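Antigen 43 (Escherichia coli, PDB 4KH3) mediates the self-association that clumps bacterial cells, as an autotransporter adhesin of uropathogenic strains linked to aggregation and biofilm formation. Local coordinates at residues 28-33 and 58-63; 34-39 and 51-56; 181-186 and 198-203; 267-272 and 302-307; 320-325 and 339-344. All coordinates share one frame; numbering follows the deposited sequence.

How the contacts relate
The chain winds into a long parallel beta-helix, and the five contacts follow its course. Near the N terminus contact 1 pairs strands 30-32 and 60-62 of successive coils. Contact 2 is nested inside the loop that contact 1 closes. It sets strand 35-36 against strand 52-55 within the interior, and the two contacts touch. The later contacts are in series. Contact 3 pairs two neighbouring coils, its centre about 33 Å from that of contact 1. Contact 4 closes a longer loop that holds strands 273-278 and 281-286, which pair antiparallel. Contact 5 comes next, and strands 300-303 and 319-322 join it directly to contact 4.

Contact 1: 28-33 and 58-63; sequences SGTANG and GGTGRN
Thr30, Ala31 and Asn32 pair in parallel with Thr60, Gly61 and Arg62. The strand axes come within 4.8 Å. Four backbone hydrogen bonds hold the pair. Thr60 N donates to Gly29 O at 2.8 Å, and Ala31 N donates to Thr60 O. Arg62 N then reaches Ala31 O at 2.9 Å, and Gly33 N reaches Arg62 O.

These are equivalent strands on successive coils of the beta-helix. Strand 13-15 covers the other edge of strand 30-32, and Asn15 OD1 hydrogen-bonds Asn32 ND2.

A hydrogen bond between side-chain amides continues the pairing at the end of the strands. Asn63 ND2 donates to Asn32 OD1 at 2.7 Å. The donor lies in the carbonyl plane of Asn32, yet the two amides stand 83° apart. Asn32 CG is anti to its backbone N (chi1 -175°), which carries OD1 across to the second segment. The same oxygen rests against Arg62 CB at 3.2 Å.

Water forms a third link. Water 1 donates to Thr30 OG1 at 2.9 Å and accepts from Arg62 NH2 at 2.8 Å. It sits at the edge of the guanidinium, in its plane. A malonate ion, probably from the crystallisation liquor, also hydrogen-bonds Thr30 OG1.

Van der Waals contacts are few. Thr30 and Thr60 lie side by side, with Thr30 OG1 3.8 Å from Thr60 CB. Within the second segment, Thr60 CG2 sits over one face of the Arg62 guanidinium, offset toward its rim.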
# COMPACT_ATOMS: atom_id res chain seq x y z
N SER A 28 -1.37 33.64 39.28
CA SER A 28 -0.48 32.93 40.18
C SER A 28 -1.32 32.06 41.09
O SER A 28 -0.82 31.15 41.75
CB SER A 28 0.36 33.93 40.98
OG SER A 28 1.40 34.47 40.18
N GLY A 29 -2.61 32.35 41.14
CA GLY A 29 -3.55 31.51 41.86
C GLY A 29 -4.32 30.67 40.86
O GLY A 29 -3.72 30.05 39.97
N THR A 30 -5.64 30.64 41.00
CA THR A 30 -6.47 29.88 40.09
C THR A 30 -7.46 30.78 39.36
O THR A 30 -8.17 31.57 39.99
CB THR A 30 -7.24 28.76 40.81
OG1 THR A 30 -6.31 27.80 41.30
CG2 THR A 30 -8.20 28.07 39.87
N ALA A 31 -7.48 30.67 38.04
CA ALA A 31 -8.48 31.31 37.21
C ALA A 31 -9.33 30.24 36.55
O ALA A 31 -8.82 29.38 35.83
CB ALA A 31 -7.80 32.19 36.16
N ASN A 32 -10.63 30.29 36.80
CA ASN A 32 -11.56 29.27 36.32
C ASN A 32 -12.58 29.83 35.34
O ASN A 32 -13.29 30.79 35.64
CB ASN A 32 -12.27 28.60 37.51
CG ASN A 32 -13.17 27.46 37.08
OD1 ASN A 32 -12.70 26.44 36.57
ND2 ASN A 32 -14.48 27.60 37.29
N GLY A 33 -12.65 29.23 34.16
CA GLY A 33 -13.73 29.52 33.24
C GLY A 33 -13.59 30.82 32.47
O GLY A 33 -14.56 31.32 31.90
N GLY A 58 3.31 28.02 39.45
CA GLY A 58 2.47 27.74 40.60
C GLY A 58 1.01 28.08 40.38
O GLY A 58 0.16 27.77 41.21
N GLY A 59 0.70 28.73 39.25
CA GLY A 59 -0.67 29.09 38.95
C GLY A 59 -1.40 28.01 38.18
O GLY A 59 -0.79 27.12 37.60
N THR A 60 -2.73 28.11 38.17
CA THR A 60 -3.56 27.11 37.52
C THR A 60 -4.66 27.77 36.73
O THR A 60 -5.39 28.60 37.26
CB THR A 60 -4.22 26.20 38.56
OG1 THR A 60 -3.22 25.60 39.38
CG2 THR A 60 -5.02 25.10 37.87
N GLY A 61 -4.79 27.38 35.45
CA GLY A 61 -5.90 27.81 34.62
C GLY A 61 -6.84 26.64 34.33
O GLY A 61 -6.43 25.64 33.75
N ARG A 62 -8.09 26.76 34.77
CA ARG A 62 -9.08 25.70 34.59
C ARG A 62 -10.20 26.15 33.70
O ARG A 62 -10.69 27.27 33.84
CB ARG A 62 -9.72 25.32 35.92
CG ARG A 62 -8.79 24.76 36.93
CD ARG A 62 -9.54 24.32 38.19
NE ARG A 62 -8.57 23.97 39.21
CZ ARG A 62 -7.95 22.80 39.25
NH1 ARG A 62 -8.24 21.87 38.33
NH2 ARG A 62 -7.05 22.57 40.19
N ASN A 63 -10.63 25.25 32.81
CA ASN A 63 -11.80 25.51 31.98
C ASN A 63 -11.71 26.82 31.21
O ASN A 63 -12.70 27.50 31.02
CB ASN A 63 -13.09 25.49 32.81
CG ASN A 63 -13.20 24.23 33.65
OD1 ASN A 63 -13.29 23.13 33.12
ND2 ASN A 63 -13.17 24.39 34.95
O HOH W 1 -7.04 25.02 41.46

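Contact 2: 34-39 and 51-56; sequences VTVSTG and GGQWIK
Inside the beta-helix, Val34, Val36 and Thr38 of one coil face Gly52 and Gln53 at the start of the next. The touching residues are all buried. No direct hydrogen bond crosses between the segments.

Gln53 has the largest share of the contact. Its CG is anti to the backbone N (chi1 -175°) and the chain stays extended, so the amide reaches well into the interior. It meets Val34 tip to tip, with Gln53 NE2 3.5 Å from Val34 CB. Val36 crosses the same side chain nearer its root, at about a right angle. There Val36 CG2 lies 3.7 Å from Gln53 CB. The amide is held by polar partners: its NE2 bonds Gln25 OE1, and its OE1 bonds Gln72 NE2 and Thr64 OG1. The glutamines thus form a ladder through successive coils.

Water 2 accepts from Gln53 NE2 at 3.1 Å and from Val34 N at 3.0 Å.

At the other end the backbones come close. Gly52 CA makes a CH...O contact with Thr38 O at 3.5 Å. Gly39 CA lies 3.3 Å from Gly51 O. Water 3 closes this end, donating to Gly39 O and to Gly51 O, each at 2.7 Å.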
# COMPACT_ATOMS: atom_id res chain seq x y z
N VAL A 34 -12.39 31.37 32.46
CA VAL A 34 -12.14 32.59 31.72
C VAL A 34 -12.22 32.30 30.22
O VAL A 34 -11.72 31.29 29.75
CB VAL A 34 -10.74 33.17 32.06
CG1 VAL A 34 -10.46 34.39 31.22
CG2 VAL A 34 -10.66 33.50 33.53
N THR A 35 -12.89 33.19 29.48
CA THR A 35 -12.85 33.18 28.02
C THR A 35 -11.75 34.14 27.55
O THR A 35 -11.74 35.31 27.93
CB THR A 35 -14.20 33.61 27.39
OG1 THR A 35 -15.22 32.69 27.79
CG2 THR A 35 -14.13 33.64 25.86
N VAL A 36 -10.83 33.64 26.73
CA VAL A 36 -9.67 34.40 26.31
C VAL A 36 -9.78 34.71 24.81
O VAL A 36 -9.68 33.81 23.97
CB VAL A 36 -8.36 33.62 26.59
CG1 VAL A 36 -7.16 34.40 26.11
CG2 VAL A 36 -8.23 33.33 28.09
N SER A 37 -9.99 35.97 24.49
CA SER A 37 -10.24 36.36 23.10
C SER A 37 -9.27 37.41 22.62
O SER A 37 -9.61 38.19 21.75
CB SER A 37 -11.65 36.89 22.95
OG SER A 37 -12.58 35.90 23.35
N THR A 38 -8.07 37.42 23.18
CA THR A 38 -7.06 38.38 22.81
C THR A 38 -5.70 37.79 23.10
O THR A 38 -5.58 36.89 23.94
CB THR A 38 -7.23 39.71 23.61
OG1 THR A 38 -6.25 40.66 23.17
CG2 THR A 38 -7.05 39.47 25.10
N GLY A 39 -4.67 38.28 22.40
CA GLY A 39 -3.30 37.86 22.62
C GLY A 39 -2.70 37.19 21.40
O GLY A 39 -1.49 36.96 21.36
N GLY A 51 -1.27 40.77 25.35
CA GLY A 51 -2.51 40.33 25.98
C GLY A 51 -2.59 38.81 26.11
O GLY A 51 -1.76 38.09 25.57
N GLY A 52 -3.61 38.34 26.81
CA GLY A 52 -3.80 36.92 27.01
C GLY A 52 -3.84 36.52 28.48
O GLY A 52 -3.68 37.36 29.37
N GLN A 53 -4.07 35.23 28.72
CA GLN A 53 -4.06 34.68 30.06
C GLN A 53 -2.71 34.03 30.28
O GLN A 53 -2.36 33.09 29.57
CB GLN A 53 -5.17 33.65 30.23
CG GLN A 53 -5.33 33.12 31.64
CD GLN A 53 -6.40 32.02 31.76
OE1 GLN A 53 -6.34 31.00 31.07
NE2 GLN A 53 -7.39 32.24 32.63
N TRP A 54 -1.96 34.55 31.24
CA TRP A 54 -0.62 34.05 31.54
C TRP A 54 -0.72 33.23 32.81
O TRP A 54 -0.97 33.77 33.89
CB TRP A 54 0.37 35.21 31.74
CG TRP A 54 0.39 36.16 30.57
CD1 TRP A 54 -0.54 37.12 30.27
CD2 TRP A 54 1.38 36.23 29.53
NE1 TRP A 54 -0.19 37.78 29.12
CE2 TRP A 54 0.98 37.25 28.64
CE3 TRP A 54 2.56 35.53 29.27
CZ2 TRP A 54 1.72 37.59 27.51
CZ3 TRP A 54 3.30 35.86 28.14
CH2 TRP A 54 2.88 36.89 27.27
N ILE A 55 -0.57 31.92 32.69
CA ILE A 55 -0.59 31.07 33.87
C ILE A 55 0.85 30.97 34.31
O ILE A 55 1.68 30.38 33.62
CB ILE A 55 -1.13 29.65 33.58
CG1 ILE A 55 -2.43 29.72 32.77
CG2 ILE A 55 -1.34 28.91 34.87
CD1 ILE A 55 -3.58 30.44 33.47
N LYS A 56 1.16 31.59 35.44
CA LYS A 56 2.54 31.66 35.89
C LYS A 56 2.92 30.49 36.78
O LYS A 56 2.06 29.69 37.16
CB LYS A 56 2.79 32.99 36.61
CG LYS A 56 2.30 34.20 35.82
CD LYS A 56 2.65 35.51 36.51
CE LYS A 56 4.16 35.73 36.53
NZ LYS A 56 4.75 35.63 35.15
O HOH W 2 -9.68 30.26 33.11
O HOH W 3 -0.05 37.57 23.52

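Contact 3: 181-186 and 198-203; sequences MARDTL and EAHNTR
Ala182 and Thr185 stack on Ala199 and Thr202 along the inner face of two successive coils of the beta-helix. Strands 181-183 and 198-200 run parallel. Both chains then turn a corner, at Asp184 and Asn201, where each backbone has positive phi.

A backbone ladder joins the coils. Ala182 N bonds Glu198 O at 2.8 Å, and His200 N bonds Ala182 O. At the corner Asp184 N donates to His200 O. Past it, Thr185 N takes Asn201 O and Arg203 N takes Thr185 O.

The inner side is closely packed. Ala182, Ala199, Thr185 and Thr202 all touch Gln193 of strand 192-195. Water 4 sits at the corner. It donates to Ala182 O at 2.9 Å and hydrogen-bonds Thr185 OG1 at 2.6 Å and Thr202 OG1 at 2.8 Å. Both hydroxyls lie anti to their own carbonyl carbon (chi1 -58° and -54°), each beside its backbone N.

The outer side is looser. Glu198 starts out beside Met181 and then leads away. His200 is modelled in two conformers, so the Met181 and Arg183 contacts to its ring are tentative. Its ND1 bonds Thr218 OG1 of the following coil. Leu186 and Arg203 meet through aliphatic carbon, CD1 to CD, at 3.8 Å.

Asp184 and Asn201 lie side by side on the corner, carboxylate and amide planes nearly parallel (11°). Asn201 ND2 donates to Asp184 OD1 at 3.3 Å, a weak bond.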
# COMPACT_ATOMS: atom_id res chain seq x y z
N MET A 181 10.58 12.15 17.95
CA MET A 181 10.44 10.75 18.32
C MET A 181 9.03 10.41 18.82
O MET A 181 8.47 11.09 19.69
CB MET A 181 11.54 10.38 19.31
CG MET A 181 11.10 10.00 20.71
SD MET A 181 10.70 8.25 20.76
CE MET A 181 11.67 7.69 19.37
N ALA A 182 8.43 9.37 18.25
CA ALA A 182 7.14 8.90 18.73
C ALA A 182 7.23 7.51 19.34
O ALA A 182 7.64 6.56 18.66
CB ALA A 182 6.10 8.91 17.64
N ARG A 183 6.86 7.40 20.60
CA ARG A 183 6.88 6.11 21.28
C ARG A 183 5.47 5.63 21.63
O ARG A 183 4.65 6.41 22.15
CB ARG A 183 7.73 6.20 22.55
CG ARG A 183 8.36 4.88 22.94
CD ARG A 183 9.02 4.97 24.30
NE ARG A 183 9.59 6.29 24.51
CZ ARG A 183 10.80 6.65 24.11
NH1 ARG A 183 11.58 5.78 23.47
NH2 ARG A 183 11.23 7.89 24.36
N ASP A 184 5.20 4.35 21.35
CA ASP A 184 3.92 3.71 21.65
C ASP A 184 2.78 4.42 20.94
O ASP A 184 2.08 5.25 21.53
CB ASP A 184 3.64 3.65 23.16
CG ASP A 184 4.83 3.12 23.97
OD1 ASP A 184 5.48 2.15 23.54
OD2 ASP A 184 5.13 3.70 25.04
N THR A 185 2.60 4.10 19.67
CA THR A 185 1.59 4.76 18.88
C THR A 185 0.60 3.72 18.37
O THR A 185 1.01 2.71 17.81
CB THR A 185 2.24 5.49 17.71
OG1 THR A 185 3.18 6.44 18.22
CG2 THR A 185 1.22 6.22 16.88
N LEU A 186 -0.69 3.98 18.57
CA LEU A 186 -1.74 3.10 18.08
C LEU A 186 -2.44 3.74 16.89
O LEU A 186 -2.96 4.84 16.99
CB LEU A 186 -2.75 2.81 19.19
CG LEU A 186 -4.03 2.08 18.81
CD1 LEU A 186 -3.73 0.71 18.19
CD2 LEU A 186 -4.94 1.93 20.04
N GLU A 198 12.12 9.30 14.37
CA GLU A 198 12.03 7.94 14.91
C GLU A 198 10.62 7.57 15.39
O GLU A 198 9.94 8.35 16.06
CB GLU A 198 13.01 7.78 16.08
CG GLU A 198 14.46 8.06 15.78
CD GLU A 198 15.31 6.81 15.74
OE1 GLU A 198 14.76 5.71 15.99
OE2 GLU A 198 16.52 6.93 15.46
N ALA A 199 10.20 6.35 15.06
CA ALA A 199 8.98 5.78 15.62
C ALA A 199 9.29 4.45 16.30
O ALA A 199 9.78 3.52 15.66
CB ALA A 199 7.91 5.59 14.53
N HIS A 200 9.03 4.39 17.60
CA HIS A 200 9.26 3.19 18.39
C HIS A 200 7.93 2.62 18.86
O HIS A 200 7.09 3.34 19.40
CB HIS A 200 10.15 3.49 19.59
CG HIS A 200 11.54 3.89 19.23
ND1 HIS A 200 12.17 3.45 18.09
CD2 HIS A 200 12.43 4.69 19.86
CE1 HIS A 200 13.38 3.96 18.03
NE2 HIS A 200 13.57 4.73 19.09
N ASN A 201 7.75 1.32 18.65
CA ASN A 201 6.55 0.61 19.11
C ASN A 201 5.25 1.18 18.55
O ASN A 201 4.53 1.91 19.22
CB ASN A 201 6.49 0.55 20.64
CG ASN A 201 7.81 0.14 21.25
OD1 ASN A 201 8.43 -0.83 20.82
ND2 ASN A 201 8.26 0.88 22.26
N THR A 202 4.95 0.83 17.32
CA THR A 202 3.78 1.33 16.65
C THR A 202 2.91 0.15 16.29
O THR A 202 3.38 -0.84 15.72
CB THR A 202 4.17 2.10 15.37
OG1 THR A 202 5.11 3.13 15.71
CG2 THR A 202 2.96 2.73 14.73
N ARG A 203 1.64 0.25 16.65
CA ARG A 203 0.70 -0.80 16.38
C ARG A 203 -0.25 -0.33 15.28
O ARG A 203 -1.01 0.60 15.46
CB ARG A 203 -0.06 -1.14 17.66
CG ARG A 203 -0.96 -2.35 17.55
CD ARG A 203 -1.82 -2.48 18.78
NE ARG A 203 -1.44 -3.55 19.71
CZ ARG A 203 -1.05 -3.34 20.97
NH1 ARG A 203 -0.94 -2.10 21.45
NH2 ARG A 203 -0.76 -4.37 21.76
O HOH W 4 5.34 5.36 17.33

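Contact 4: 267-272 and 302-307; sequences VTSTAA and DVLSGH
Thr270 points toward the second segment and fits between Leu304 and His307. Its CB lies 3.6 Å from His307 CB, and the two side chains run obliquely past each other. OG1 sits between its own backbone N and carbonyl carbon (chi1 44°). This torsion aims the hydroxyl at the turn of the second segment. There Thr270 OG1 accepts from Leu304 N at 3.1 Å, with a nearly straight angle of 167° at the hydrogen. It also touches His307 CB at 3.4 Å and Leu304 CG at 3.6 Å. The methyl Thr270 CG2 lies 4.0 Å from His307 CB and also nears Asp302 O and Val303 CG1.

The backbone around Thr270 is bonded as well. Thr270 N donates to Asp302 O at 3.2 Å, a bent bond. Just before it, Asp302 N donates to Thr268 O at 3.0 Å. Asp302 OD1 also forms a salt bridge with Arg300 NE in its own strand.

Each strand ends in a turn. A type I turn runs from Ser269 to Ala272, and Ser269 OG accepts from Ala271 N in an ST turn. A type II turn runs from Leu304 to His307. The turns touch where Ala271 CB meets Leu304 CD1 at 3.9 Å.

Strands 265-269 and 300-303 belong to one face of the beta-helix. No helix covers them. Strand 265-269 has strand 246-249 on its other edge, and strand 300-303 has strand 319-322.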
# COMPACT_ATOMS: atom_id res chain seq x y z
N VAL A 267 5.36 -6.85 0.33
CA VAL A 267 5.41 -6.27 -1.01
C VAL A 267 6.76 -5.59 -1.18
O VAL A 267 7.10 -4.65 -0.46
CB VAL A 267 4.28 -5.26 -1.19
CG1 VAL A 267 4.42 -4.54 -2.51
CG2 VAL A 267 2.95 -5.98 -1.10
N THR A 268 7.55 -6.08 -2.13
CA THR A 268 8.88 -5.53 -2.32
C THR A 268 9.48 -5.96 -3.66
O THR A 268 8.80 -6.52 -4.52
CB THR A 268 9.81 -5.92 -1.14
OG1 THR A 268 11.00 -5.12 -1.17
CG2 THR A 268 10.17 -7.40 -1.18
N SER A 269 10.76 -5.67 -3.85
CA SER A 269 11.44 -6.05 -5.08
C SER A 269 12.90 -6.30 -4.78
O SER A 269 13.34 -6.16 -3.63
CB SER A 269 11.31 -4.95 -6.13
OG SER A 269 12.11 -3.84 -5.76
N THR A 270 13.65 -6.65 -5.81
CA THR A 270 15.04 -7.03 -5.62
C THR A 270 15.91 -5.80 -5.42
O THR A 270 17.08 -5.90 -5.11
CB THR A 270 15.54 -7.90 -6.79
OG1 THR A 270 15.10 -7.32 -8.02
CG2 THR A 270 14.96 -9.30 -6.70
N ALA A 271 15.31 -4.62 -5.58
CA ALA A 271 16.01 -3.36 -5.34
C ALA A 271 15.87 -2.89 -3.88
O ALA A 271 16.37 -1.83 -3.52
CB ALA A 271 15.51 -2.28 -6.31
N ALA A 272 15.20 -3.68 -3.05
CA ALA A 272 15.05 -3.34 -1.64
C ALA A 272 15.88 -4.27 -0.76
O ALA A 272 16.39 -5.29 -1.23
CB ALA A 272 13.57 -3.40 -1.22
N ASP A 302 8.75 -8.26 -7.00
CA ASP A 302 9.15 -7.96 -8.37
C ASP A 302 10.62 -8.32 -8.50
O ASP A 302 11.47 -7.79 -7.78
CB ASP A 302 8.96 -6.48 -8.70
CG ASP A 302 7.50 -6.06 -8.67
OD1 ASP A 302 6.61 -6.93 -8.73
OD2 ASP A 302 7.24 -4.85 -8.59
N VAL A 303 10.93 -9.24 -9.41
CA VAL A 303 12.32 -9.57 -9.70
C VAL A 303 12.76 -8.77 -10.92
O VAL A 303 12.33 -9.02 -12.05
CB VAL A 303 12.53 -11.09 -9.87
CG1 VAL A 303 13.99 -11.40 -10.18
CG2 VAL A 303 12.11 -11.80 -8.60
N LEU A 304 13.59 -7.77 -10.68
CA LEU A 304 14.00 -6.85 -11.72
C LEU A 304 15.09 -7.44 -12.61
O LEU A 304 15.72 -8.45 -12.28
CB LEU A 304 14.47 -5.54 -11.10
CG LEU A 304 13.50 -4.91 -10.10
CD1 LEU A 304 14.04 -3.58 -9.63
CD2 LEU A 304 12.12 -4.74 -10.71
N SER A 305 15.30 -6.79 -13.74
CA SER A 305 16.29 -7.21 -14.71
C SER A 305 17.67 -7.34 -14.07
O SER A 305 18.17 -6.39 -13.44
CB SER A 305 16.34 -6.22 -15.87
OG SER A 305 17.32 -6.61 -16.81
N GLY A 306 18.28 -8.51 -14.21
CA GLY A 306 19.62 -8.74 -13.70
C GLY A 306 19.63 -9.33 -12.31
O GLY A 306 20.70 -9.57 -11.74
N HIS A 307 18.45 -9.58 -11.76
CA HIS A 307 18.36 -10.05 -10.38
C HIS A 307 17.70 -11.40 -10.25
O HIS A 307 17.15 -11.94 -11.21
CB HIS A 307 17.72 -8.98 -9.51
CG HIS A 307 18.59 -7.77 -9.37
ND1 HIS A 307 18.13 -6.48 -9.55
CD2 HIS A 307 19.91 -7.66 -9.11
CE1 HIS A 307 19.13 -5.64 -9.40
NE2 HIS A 307 20.22 -6.32 -9.12
O HOH W 5 6.45 -5.15 -5.59

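Contact 5: 320-325 and 339-344; sequences LDIRNG and LLADSG
Leu320 begins the pairing by accepting from Leu340 N at its carbonyl O, at 2.9 Å and 172°. Asp321 comes next, on the other face of the strand, across from Leu340. Its OD1 lies 3.7 Å from Leu340 CB, so the carboxylate rests beside apolar carbon. OD2 is gripped side-on by Arg323, whose NE and NH2 both donate to this one oxygen. Both nitrogens approach from the same face of the carboxylate plane, and the NE to OD2 salt bridge measures 2.9 Å. This grip fixes how the acid is turned. Arg323 would probably offset the charge of Asp321, which Asp302 nearby would otherwise disfavour.

Ile322 N continues the ladder, donating to Leu340 O at 2.7 Å. Its side chain turns inward on the Leu320 side, and CD1 meets Leu339 CD1 at 3.6 Å. These are parallel strands of neighbouring coils in the beta-helix. Leu320, Ile322, Leu339 and Ala341 line its hydrophobic interior, together with Leu301 and Val331. Strands 300-303 and 374-377 flank the pair.

Beyond Ile322 no backbone-to-backbone bond follows until Gly325. Water 6 links the two segments here, donating to Asp342 OD1 at 2.8 Å and weakly to Ile322 O.

Arg323 starts away from the second segment. The Asn324 side chain crosses that of Asp342 at about a right angle. Asp342 OD2 accepts from Gly344 N at 3.1 Å, an Asx turn. Gly325 N then donates to Gly344 O at 3.1 Å, from well above the carbonyl plane.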
# COMPACT_ATOMS: atom_id res chain seq x y z
N LEU A 320 4.10 -13.10 -7.94
CA LEU A 320 5.51 -13.07 -8.32
C LEU A 320 5.63 -12.53 -9.74
O LEU A 320 5.06 -13.08 -10.67
CB LEU A 320 6.14 -14.45 -8.22
CG LEU A 320 7.60 -14.53 -8.66
CD1 LEU A 320 8.46 -13.57 -7.84
CD2 LEU A 320 8.11 -15.96 -8.53
N ASP A 321 6.37 -11.43 -9.88
CA ASP A 321 6.52 -10.76 -11.16
C ASP A 321 7.98 -10.78 -11.59
O ASP A 321 8.81 -10.06 -11.04
CB ASP A 321 6.00 -9.31 -11.05
CG ASP A 321 6.23 -8.50 -12.32
OD1 ASP A 321 6.60 -9.08 -13.36
OD2 ASP A 321 6.04 -7.26 -12.27
N ILE A 322 8.29 -11.60 -12.59
CA ILE A 322 9.66 -11.68 -13.09
C ILE A 322 9.81 -10.87 -14.36
O ILE A 322 9.25 -11.22 -15.40
CB ILE A 322 10.14 -13.11 -13.34
CG1 ILE A 322 9.91 -13.98 -12.11
CG2 ILE A 322 11.62 -13.10 -13.70
CD1 ILE A 322 8.72 -14.88 -12.24
N ARG A 323 10.55 -9.78 -14.26
CA ARG A 323 10.77 -8.90 -15.40
C ARG A 323 11.67 -9.56 -16.42
O ARG A 323 12.30 -10.59 -16.16
CB ARG A 323 11.41 -7.59 -14.95
CG ARG A 323 10.58 -6.81 -13.96
CD ARG A 323 9.30 -6.32 -14.59
NE ARG A 323 8.31 -5.98 -13.58
CZ ARG A 323 8.33 -4.87 -12.84
NH1 ARG A 323 9.30 -3.97 -13.00
NH2 ARG A 323 7.39 -4.66 -11.94
N ASN A 324 11.71 -8.95 -17.60
CA ASN A 324 12.66 -9.33 -18.62
C ASN A 324 14.05 -9.24 -18.03
O ASN A 324 14.42 -8.21 -17.47
CB ASN A 324 12.54 -8.38 -19.80
CG ASN A 324 12.82 -9.05 -21.12
OD1 ASN A 324 13.66 -9.95 -21.22
ND2 ASN A 324 12.09 -8.64 -22.16
N GLY A 325 14.81 -10.32 -18.12
CA GLY A 325 16.19 -10.30 -17.65
C GLY A 325 16.31 -10.63 -16.17
O GLY A 325 17.41 -10.57 -15.60
N LEU A 339 1.31 -15.47 -11.33
CA LEU A 339 2.61 -15.36 -11.96
C LEU A 339 2.58 -14.37 -13.13
O LEU A 339 1.73 -14.45 -14.00
CB LEU A 339 3.08 -16.74 -12.44
CG LEU A 339 4.42 -16.80 -13.18
CD1 LEU A 339 5.59 -16.64 -12.23
CD2 LEU A 339 4.55 -18.10 -13.95
N LEU A 340 3.52 -13.43 -13.12
CA LEU A 340 3.71 -12.50 -14.23
C LEU A 340 5.13 -12.68 -14.74
O LEU A 340 6.09 -12.42 -14.02
CB LEU A 340 3.53 -11.05 -13.76
CG LEU A 340 2.26 -10.70 -12.98
CD1 LEU A 340 2.28 -9.24 -12.57
CD2 LEU A 340 1.04 -11.00 -13.82
N ALA A 341 5.27 -13.11 -15.98
CA ALA A 341 6.59 -13.36 -16.52
C ALA A 341 6.60 -13.08 -18.01
O ALA A 341 5.54 -13.02 -18.62
CB ALA A 341 7.00 -14.81 -16.25
N ASP A 342 7.77 -12.88 -18.59
CA ASP A 342 7.87 -12.92 -20.05
C ASP A 342 8.93 -13.90 -20.51
O ASP A 342 9.68 -14.44 -19.71
CB ASP A 342 8.08 -11.53 -20.66
CG ASP A 342 9.32 -10.86 -20.16
OD1 ASP A 342 9.24 -10.22 -19.09
OD2 ASP A 342 10.37 -10.96 -20.84
N SER A 343 8.97 -14.14 -21.82
CA SER A 343 9.83 -15.16 -22.41
C SER A 343 11.31 -14.82 -22.30
O SER A 343 12.17 -15.69 -22.48
CB SER A 343 9.44 -15.42 -23.88
OG SER A 343 9.49 -14.23 -24.64
N GLY A 344 11.60 -13.55 -22.00
CA GLY A 344 12.97 -13.12 -21.76
C GLY A 344 13.41 -13.29 -20.32
O GLY A 344 14.49 -12.84 -19.93
O HOH W 6 7.32 -9.28 -17.33